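Local structure of ABC sugar transporter, periplasmic sugar binding protein (Legionella pneumophila subsp. pneumophila, 3ROT) at residues K5-T10 / E55-T60; F162-D167 / K180-I185. The protein probably binds a sugar in the periplasm, as the solute-binding component of an ABC-type carbohydrate transport system. All coordinates share one frame; numbering follows the deposited sequence.

Contact 1 of 2, residues K5-T10 / E55-T60; sequences KYYLIT and ESALAT
Ala57 sets its methyl group squarely over the ring of Tyr7, and this is the close-packed half of the contact. CB of Ala57 lies 3.8 Å from the centroid of the Tyr7 ring, only 9° off the ring normal, a CH-pi contact centred on one face. CD1 of Ile9, two residues on, reaches CB of Ala57 at 4.0 Å, while Ile65 of the adjoining strand touches Tyr7, Ile9 and Ala57. Helix 47-59 packs on the parallel sheet of a Rossmann-like lobe, the architecture of periplasmic binding proteins, and the small Ala57 is consistent with the close approach, 7.4 Å between CA of Tyr7 and CA of Ala57. Toward the solvent side, at the exposed Thr60, the packing gives way to polar contacts. With CG anti to the carbonyl carbon (chi1 -74°), the Tyr7 ring carries its hydroxyl past Ala57, and OH donates to OG1 of Thr60 over 3.2 Å, near the ring plane. OG1 of Thr60 donates to O of Ala57, a short bond of 2.5 Å in the carbonyl plane, and N of Thr60 donates to the same O. Lys5 crosses the other ring face, its NZ weakly bonded (3.5 Å) to OH of Tyr7.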
ATOM      1  N   LYS A   5      -9.407 -20.141  21.391  1.00 38.72           N
ATOM      2  CA  LYS A   5      -9.507 -18.992  20.489  1.00 38.43           C
ATOM      3  C   LYS A   5      -8.704 -17.774  20.937  1.00 36.38           C
ATOM      4  O   LYS A   5      -8.792 -17.335  22.084  1.00 35.50           O
ATOM      5  CB  LYS A   5     -10.976 -18.597  20.313  1.00 39.94           C
ATOM      6  CG  LYS A   5     -11.166 -17.444  19.356  1.00 41.43           C
ATOM      7  CD  LYS A   5     -10.508 -17.729  18.004  1.00 43.64           C
ATOM      8  CE  LYS A   5     -10.818 -16.642  16.986  1.00 43.26           C
ATOM      9  NZ  LYS A   5     -12.287 -16.471  16.829  1.00 42.16           N
ATOM     10  N   TYR A   6      -7.929 -17.226  20.009  1.00 33.32           N
ATOM     11  CA  TYR A   6      -7.114 -16.051  20.288  1.00 32.23           C
ATOM     12  C   TYR A   6      -7.348 -14.973  19.237  1.00 30.94           C
ATOM     13  O   TYR A   6      -7.724 -15.268  18.101  1.00 28.52           O
ATOM     14  CB  TYR A   6      -5.628 -16.427  20.319  1.00 31.41           C
ATOM     15  CG  TYR A   6      -5.259 -17.337  21.467  1.00 33.21           C
ATOM     16  CD1 TYR A   6      -4.947 -16.820  22.730  1.00 31.77           C
ATOM     17  CD2 TYR A   6      -5.261 -18.723  21.304  1.00 32.88           C
ATOM     18  CE1 TYR A   6      -4.649 -17.663  23.794  1.00 32.34           C
ATOM     19  CE2 TYR A   6      -4.970 -19.569  22.361  1.00 31.90           C
ATOM     20  CZ  TYR A   6      -4.665 -19.037  23.602  1.00 32.21           C
ATOM     21  OH  TYR A   6      -4.384 -19.885  24.654  1.00 31.38           O
ATOM     22  N   TYR A   7      -7.114 -13.723  19.625  1.00 27.75           N
ATOM     23  CA  TYR A   7      -7.296 -12.585  18.726  1.00 28.38           C
ATOM     24  C   TYR A   7      -6.054 -11.702  18.662  1.00 27.02           C
ATOM     25  O   TYR A   7      -5.375 -11.495  19.669  1.00 24.84           O
ATOM     26  CB  TYR A   7      -8.459 -11.706  19.192  1.00 29.63           C
ATOM     27  CG  TYR A   7      -9.843 -12.268  18.948  1.00 34.76           C
ATOM     28  CD1 TYR A   7     -10.455 -12.151  17.702  1.00 36.33           C
ATOM     29  CD2 TYR A   7     -10.552 -12.884  19.975  1.00 33.89           C
ATOM     30  CE1 TYR A   7     -11.747 -12.627  17.490  1.00 38.63           C
ATOM     31  CE2 TYR A   7     -11.845 -13.368  19.771  1.00 37.62           C
ATOM     32  CZ  TYR A   7     -12.434 -13.231  18.530  1.00 37.56           C
ATOM     33  OH  TYR A   7     -13.720 -13.678  18.331  1.00 41.51           O
ATOM     34  N   LEU A   8      -5.766 -11.198  17.469  1.00 25.10           N
ATOM     35  CA  LEU A   8      -4.660 -10.271  17.262  1.00 25.59           C
ATOM     36  C   LEU A   8      -5.346  -9.067  16.630  1.00 26.05           C
ATOM     37  O   LEU A   8      -5.831  -9.134  15.504  1.00 27.51           O
ATOM     38  CB  LEU A   8      -3.593 -10.849  16.319  1.00 25.06           C
ATOM     39  CG  LEU A   8      -2.510  -9.867  15.831  1.00 26.80           C
ATOM     40  CD1 LEU A   8      -1.934  -9.073  17.004  1.00 22.81           C
ATOM     41  CD2 LEU A   8      -1.400 -10.632  15.110  1.00 27.80           C
ATOM     42  N   ILE A   9      -5.411  -7.970  17.370  1.00 25.86           N
ATOM     43  CA  ILE A   9      -6.085  -6.783  16.881  1.00 25.33           C
ATOM     44  C   ILE A   9      -5.120  -5.618  16.702  1.00 26.99           C
ATOM     45  O   ILE A   9      -4.314  -5.329  17.585  1.00 27.25           O
ATOM     46  CB  ILE A   9      -7.231  -6.419  17.856  1.00 27.32           C
ATOM     47  CG1 ILE A   9      -8.094  -7.668  18.094  1.00 27.42           C
ATOM     48  CG2 ILE A   9      -8.064  -5.278  17.285  1.00 26.07           C
ATOM     49  CD1 ILE A   9      -9.240  -7.516  19.084  1.00 26.80           C
ATOM     50  N   THR A  10      -5.188  -4.960  15.545  1.00 25.89           N
ATOM     51  CA  THR A  10      -4.319  -3.823  15.265  1.00 26.46           C
ATOM     52  C   THR A  10      -5.103  -2.651  14.693  1.00 25.37           C
ATOM     53  O   THR A  10      -6.294  -2.758  14.423  1.00 27.28           O
ATOM     54  CB  THR A  10      -3.179  -4.192  14.274  1.00 26.81           C
ATOM     55  OG1 THR A  10      -3.733  -4.508  12.991  1.00 29.80           O
ATOM     56  CG2 THR A  10      -2.385  -5.388  14.802  1.00 26.10           C
ATOM     57  N   GLU A  55     -14.135  -4.836  21.292  1.00 39.11           N
ATOM     58  CA  GLU A  55     -15.403  -4.992  21.986  1.00 41.99           C
ATOM     59  C   GLU A  55     -16.121  -6.271  21.538  1.00 42.24           C
ATOM     60  O   GLU A  55     -16.568  -7.063  22.366  1.00 41.29           O
ATOM     61  CB  GLU A  55     -16.272  -3.761  21.719  1.00 43.92           C
ATOM     62  CG  GLU A  55     -16.933  -3.160  22.950  1.00 50.14           C
ATOM     63  CD  GLU A  55     -15.952  -2.854  24.068  1.00 52.08           C
ATOM     64  OE1 GLU A  55     -15.566  -3.789  24.797  1.00 55.50           O
ATOM     65  OE2 GLU A  55     -15.558  -1.681  24.218  1.00 54.77           O
ATOM     66  N   SER A  56     -16.228  -6.481  20.231  1.00 42.59           N
ATOM     67  CA  SER A  56     -16.894  -7.680  19.743  1.00 44.81           C
ATOM     68  C   SER A  56     -16.079  -8.924  20.079  1.00 44.85           C
ATOM     69  O   SER A  56     -16.637  -9.996  20.276  1.00 45.16           O
ATOM     70  CB  SER A  56     -17.145  -7.593  18.230  1.00 46.17           C
ATOM     71  OG  SER A  56     -15.956  -7.329  17.508  1.00 49.96           O
ATOM     72  N   ALA A  57     -14.760  -8.782  20.154  1.00 44.00           N
ATOM     73  CA  ALA A  57     -13.914  -9.917  20.494  1.00 42.98           C
ATOM     74  C   ALA A  57     -14.201 -10.341  21.932  1.00 43.27           C
ATOM     75  O   ALA A  57     -14.334 -11.532  22.219  1.00 42.68           O
ATOM     76  CB  ALA A  57     -12.443  -9.546  20.341  1.00 43.30           C
ATOM     77  N   LEU A  58     -14.304  -9.360  22.830  1.00 42.09           N
ATOM     78  CA  LEU A  58     -14.574  -9.616  24.247  1.00 41.81           C
ATOM     79  C   LEU A  58     -15.853 -10.413  24.466  1.00 42.42           C
ATOM     80  O   LEU A  58     -15.902 -11.281  25.330  1.00 41.60           O
ATOM     81  CB  LEU A  58     -14.676  -8.300  25.026  1.00 41.46           C
ATOM     82  CG  LEU A  58     -13.414  -7.446  25.139  1.00 42.89           C
ATOM     83  CD1 LEU A  58     -13.697  -6.194  25.952  1.00 42.21           C
ATOM     84  CD2 LEU A  58     -12.323  -8.261  25.798  1.00 42.77           C
ATOM     85  N   ALA A  59     -16.884 -10.107  23.684  1.00 43.15           N
ATOM     86  CA  ALA A  59     -18.171 -10.789  23.799  1.00 43.77           C
ATOM     87  C   ALA A  59     -18.061 -12.298  23.610  1.00 44.26           C
ATOM     88  O   ALA A  59     -18.860 -13.060  24.157  1.00 44.90           O
ATOM     89  CB  ALA A  59     -19.152 -10.215  22.784  1.00 44.83           C
ATOM     90  N   THR A  60     -17.072 -12.731  22.833  1.00 43.82           N
ATOM     91  CA  THR A  60     -16.884 -14.154  22.567  1.00 42.87           C
ATOM     92  C   THR A  60     -16.095 -14.869  23.654  1.00 42.33           C
ATOM     93  O   THR A  60     -15.889 -16.075  23.574  1.00 42.71           O
ATOM     94  CB  THR A  60     -16.153 -14.381  21.228  1.00 41.99           C
ATOM     95  OG1 THR A  60     -14.823 -13.858  21.318  1.00 40.30           O
ATOM     96  CG2 THR A  60     -16.890 -13.691  20.089  1.00 40.64           C
TER

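Contact 2 of 2, residues F162-D167 / K180-I185; sequences FFEELD and KSYFKI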
ATOM      1  N   PHE A 162      18.916  22.064  12.772  1.00 38.25           N
ATOM      2  CA  PHE A 162      17.579  22.614  12.586  1.00 39.45           C
ATOM      3  C   PHE A 162      16.666  21.474  12.144  1.00 38.75           C
ATOM      4  O   PHE A 162      17.082  20.602  11.384  1.00 37.54           O
ATOM      5  CB  PHE A 162      17.594  23.701  11.511  1.00 41.53           C
ATOM      6  CG  PHE A 162      18.470  24.873  11.837  1.00 46.42           C
ATOM      7  CD1 PHE A 162      18.276  25.604  13.010  1.00 48.58           C
ATOM      8  CD2 PHE A 162      19.473  25.270  10.959  1.00 48.30           C
ATOM      9  CE1 PHE A 162      19.069  26.719  13.302  1.00 48.79           C
ATOM     10  CE2 PHE A 162      20.272  26.385  11.241  1.00 49.34           C
ATOM     11  CZ  PHE A 162      20.068  27.109  12.414  1.00 49.01           C
ATOM     12  N   PHE A 163      15.420  21.484  12.601  1.00 38.67           N
ATOM     13  CA  PHE A 163      14.497  20.416  12.234  1.00 39.95           C
ATOM     14  C   PHE A 163      13.046  20.848  12.325  1.00 38.90           C
ATOM     15  O   PHE A 163      12.719  21.827  12.992  1.00 37.17           O
ATOM     16  CB  PHE A 163      14.721  19.203  13.142  1.00 40.29           C
ATOM     17  CG  PHE A 163      14.340  19.443  14.579  1.00 41.65           C
ATOM     18  CD1 PHE A 163      13.007  19.378  14.982  1.00 41.92           C
ATOM     19  CD2 PHE A 163      15.310  19.763  15.527  1.00 42.89           C
ATOM     20  CE1 PHE A 163      12.642  19.630  16.309  1.00 42.68           C
ATOM     21  CE2 PHE A 163      14.954  20.018  16.858  1.00 43.14           C
ATOM     22  CZ  PHE A 163      13.617  19.951  17.246  1.00 41.45           C
ATOM     23  N   GLU A 164      12.178  20.096  11.657  1.00 39.46           N
ATOM     24  CA  GLU A 164      10.752  20.379  11.672  1.00 40.15           C
ATOM     25  C   GLU A 164      10.001  19.074  11.433  1.00 38.78           C
ATOM     26  O   GLU A 164      10.461  18.227  10.671  1.00 36.99           O
ATOM     27  CB  GLU A 164      10.405  21.401  10.581  1.00 43.64           C
ATOM     28  CG  GLU A 164       9.042  22.080  10.755  1.00 49.60           C
ATOM     29  CD  GLU A 164       8.877  23.327   9.882  1.00 53.08           C
ATOM     30  OE1 GLU A 164       9.726  24.243   9.974  1.00 54.14           O
ATOM     31  OE2 GLU A 164       7.893  23.396   9.109  1.00 55.46           O
ATOM     32  N   GLU A 165       8.869  18.899  12.111  1.00 37.18           N
ATOM     33  CA  GLU A 165       8.058  17.703  11.921  1.00 37.29           C
ATOM     34  C   GLU A 165       6.912  18.059  10.993  1.00 37.09           C
ATOM     35  O   GLU A 165       6.216  19.054  11.189  1.00 37.59           O
ATOM     36  CB  GLU A 165       7.500  17.171  13.242  1.00 37.70           C
ATOM     37  CG  GLU A 165       6.765  15.836  13.079  1.00 37.46           C
ATOM     38  CD  GLU A 165       6.221  15.265  14.387  1.00 38.93           C
ATOM     39  OE1 GLU A 165       6.943  15.292  15.406  1.00 39.63           O
ATOM     40  OE2 GLU A 165       5.077  14.767  14.397  1.00 37.10           O
ATOM     41  N   LEU A 166       6.722  17.242   9.971  1.00 36.10           N
ATOM     42  CA  LEU A 166       5.674  17.477   8.999  1.00 35.61           C
ATOM     43  C   LEU A 166       4.641  16.352   8.988  1.00 35.59           C
ATOM     44  O   LEU A 166       4.997  15.175   8.895  1.00 33.51           O
ATOM     45  CB  LEU A 166       6.306  17.623   7.614  1.00 35.55           C
ATOM     46  CG  LEU A 166       5.415  17.778   6.384  1.00 37.83           C
ATOM     47  CD1 LEU A 166       4.555  19.030   6.515  1.00 38.53           C
ATOM     48  CD2 LEU A 166       6.302  17.846   5.143  1.00 36.59           C
ATOM     49  N   ASP A 167       3.369  16.727   9.103  1.00 34.09           N
ATOM     50  CA  ASP A 167       2.264  15.772   9.071  1.00 35.83           C
ATOM     51  C   ASP A 167       1.963  15.510   7.599  1.00 34.84           C
ATOM     52  O   ASP A 167       1.347  16.337   6.930  1.00 35.99           O
ATOM     53  CB  ASP A 167       1.035  16.367   9.764  1.00 36.35           C
ATOM     54  CG  ASP A 167      -0.250  15.585   9.490  1.00 40.24           C
ATOM     55  OD1 ASP A 167      -0.225  14.513   8.839  1.00 39.79           O
ATOM     56  OD2 ASP A 167      -1.312  16.055   9.942  1.00 42.22           O
ATOM     57  N   LYS A 180       7.631  17.973  -1.300  1.00 32.50           N
ATOM     58  CA  LYS A 180       8.175  18.838  -2.340  1.00 33.62           C
ATOM     59  C   LYS A 180       8.015  20.304  -1.959  1.00 32.77           C
ATOM     60  O   LYS A 180       8.929  21.096  -2.154  1.00 32.06           O
ATOM     61  CB  LYS A 180       7.484  18.549  -3.670  1.00 35.50           C
ATOM     62  CG  LYS A 180       7.782  17.152  -4.176  1.00 40.13           C
ATOM     63  CD  LYS A 180       6.878  16.728  -5.318  1.00 42.29           C
ATOM     64  CE  LYS A 180       7.159  17.507  -6.584  1.00 44.41           C
ATOM     65  NZ  LYS A 180       6.365  16.945  -7.707  1.00 47.42           N
ATOM     66  N   SER A 181       6.861  20.660  -1.403  1.00 34.46           N
ATOM     67  CA  SER A 181       6.618  22.043  -0.996  1.00 35.82           C
ATOM     68  C   SER A 181       7.644  22.488   0.034  1.00 36.15           C
ATOM     69  O   SER A 181       8.155  23.606  -0.031  1.00 36.80           O
ATOM     70  CB  SER A 181       5.214  22.201  -0.406  1.00 36.46           C
ATOM     71  OG  SER A 181       4.214  21.937  -1.375  1.00 38.41           O
ATOM     72  N   TYR A 182       7.947  21.608   0.985  1.00 35.08           N
ATOM     73  CA  TYR A 182       8.906  21.928   2.032  1.00 35.39           C
ATOM     74  C   TYR A 182      10.308  22.154   1.474  1.00 35.33           C
ATOM     75  O   TYR A 182      10.995  23.097   1.867  1.00 33.53           O
ATOM     76  CB  TYR A 182       8.954  20.813   3.078  1.00 36.87           C
ATOM     77  CG  TYR A 182       9.736  21.195   4.315  1.00 39.96           C
ATOM     78  CD1 TYR A 182       9.115  21.845   5.383  1.00 40.81           C
ATOM     79  CD2 TYR A 182      11.106  20.952   4.400  1.00 38.94           C
ATOM     80  CE1 TYR A 182       9.837  22.243   6.503  1.00 41.66           C
ATOM     81  CE2 TYR A 182      11.838  21.348   5.514  1.00 41.08           C
ATOM     82  CZ  TYR A 182      11.198  21.993   6.562  1.00 42.62           C
ATOM     83  OH  TYR A 182      11.919  22.395   7.663  1.00 45.71           O
ATOM     84  N   PHE A 183      10.746  21.285   0.567  1.00 35.21           N
ATOM     85  CA  PHE A 183      12.073  21.448  -0.009  1.00 37.14           C
ATOM     86  C   PHE A 183      12.193  22.713  -0.863  1.00 39.73           C
ATOM     87  O   PHE A 183      13.279  23.292  -0.977  1.00 39.12           O
ATOM     88  CB  PHE A 183      12.465  20.212  -0.822  1.00 35.80           C
ATOM     89  CG  PHE A 183      13.108  19.136   0.009  1.00 35.77           C
ATOM     90  CD1 PHE A 183      12.373  18.437   0.964  1.00 36.97           C
ATOM     91  CD2 PHE A 183      14.460  18.858  -0.125  1.00 35.19           C
ATOM     92  CE1 PHE A 183      12.982  17.478   1.777  1.00 36.48           C
ATOM     93  CE2 PHE A 183      15.077  17.908   0.675  1.00 36.04           C
ATOM     94  CZ  PHE A 183      14.334  17.214   1.631  1.00 35.59           C
ATOM     95  N   LYS A 184      11.080  23.141  -1.454  1.00 41.81           N
ATOM     96  CA  LYS A 184      11.074  24.349  -2.274  1.00 45.24           C
ATOM     97  C   LYS A 184      11.357  25.532  -1.359  1.00 46.71           C
ATOM     98  O   LYS A 184      11.936  26.530  -1.779  1.00 48.09           O
ATOM     99  CB  LYS A 184       9.716  24.537  -2.956  1.00 46.56           C
ATOM    100  CG  LYS A 184       9.337  23.417  -3.916  1.00 49.74           C
ATOM    101  CD  LYS A 184       7.854  23.468  -4.276  1.00 52.00           C
ATOM    102  CE  LYS A 184       7.382  22.156  -4.902  1.00 51.68           C
ATOM    103  NZ  LYS A 184       5.893  22.097  -5.060  1.00 51.70           N
ATOM    104  N   ILE A 185      10.949  25.405  -0.100  1.00 47.52           N
ATOM    105  CA  ILE A 185      11.155  26.460   0.878  1.00 47.92           C
ATOM    106  C   ILE A 185      12.468  26.284   1.637  1.00 48.27           C
ATOM    107  O   ILE A 185      13.119  27.270   1.995  1.00 48.76           O
ATOM    108  CB  ILE A 185       9.984  26.510   1.880  1.00 48.91           C
ATOM    109  CG1 ILE A 185       8.675  26.755   1.123  1.00 50.40           C
ATOM    110  CG2 ILE A 185      10.207  27.622   2.892  1.00 49.88           C
ATOM    111  CD1 ILE A 185       7.437  26.736   1.997  1.00 52.02           C
TER
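Tyr182 reaches from helix 172-185 to Glu164 on strand 162-167, and the phenol end of its ring does most of the touching. Strand and helix are consecutive elements of the alternating beta-alpha chain that builds a Rossmann-like lobe of the periplasmic binding protein fold; the strand lies at the edge of its parallel sheet, and the helix packs on one side of it. In the first shell, CB of Glu164 sits 3.4 Å from OH of Tyr182. The carboxylate comes to the ring's edge: OE2 of Glu164 is 3.4 Å from CE1 of Tyr182, CD of Glu164 lies in the ring plane, and the carboxylate stands almost perpendicular to the ring, the two planes 88° apart. No hydrogen bond joins the two side chains. Further along the strand the contact is looser and apolar, CD2 of Leu166 lying 4.5 Å from CB of Tyr182.

The torsions account for this reach. CG of Tyr182 is anti to the backbone N (chi1 -169°), which sends the ring out from the helix toward the strand, and Glu164 answers with a chain extended beyond CG. One shell outward, Leu134 on the neighbouring strand 132-137 touches both Leu166 and Tyr182, and His186 stacks on the Tyr182 ring. Strand 162-167 is itself held by backbone hydrogen bonds between Glu164 and both Ala133 and Val135. The polar end of the tyrosine has its partner on strand 132-137 as well: OH of Tyr182 is hydrogen-bonded to NE of Arg132.

Overall arrangement
Contacts 1 and 2 illustrate one principle, a helix packed against a parallel sheet, in two separate sheets of the same chain. Contact 1 joins strand 5-9, second in its six-stranded sheet, to helix 47-59; contact 2 joins strand 162-167, at the edge of the five-stranded sheet, to helix 172-185. They come in series along the sequence, the first closing before the second opens. Their centres lie 40 Å apart on opposite sides of the chain's centre, with nearest atoms about 19 Å apart, and they share no strand or helix. Because each sheet forms the core of one lobe in this fold, the contacts lie in different lobes, between which sugar is generally held.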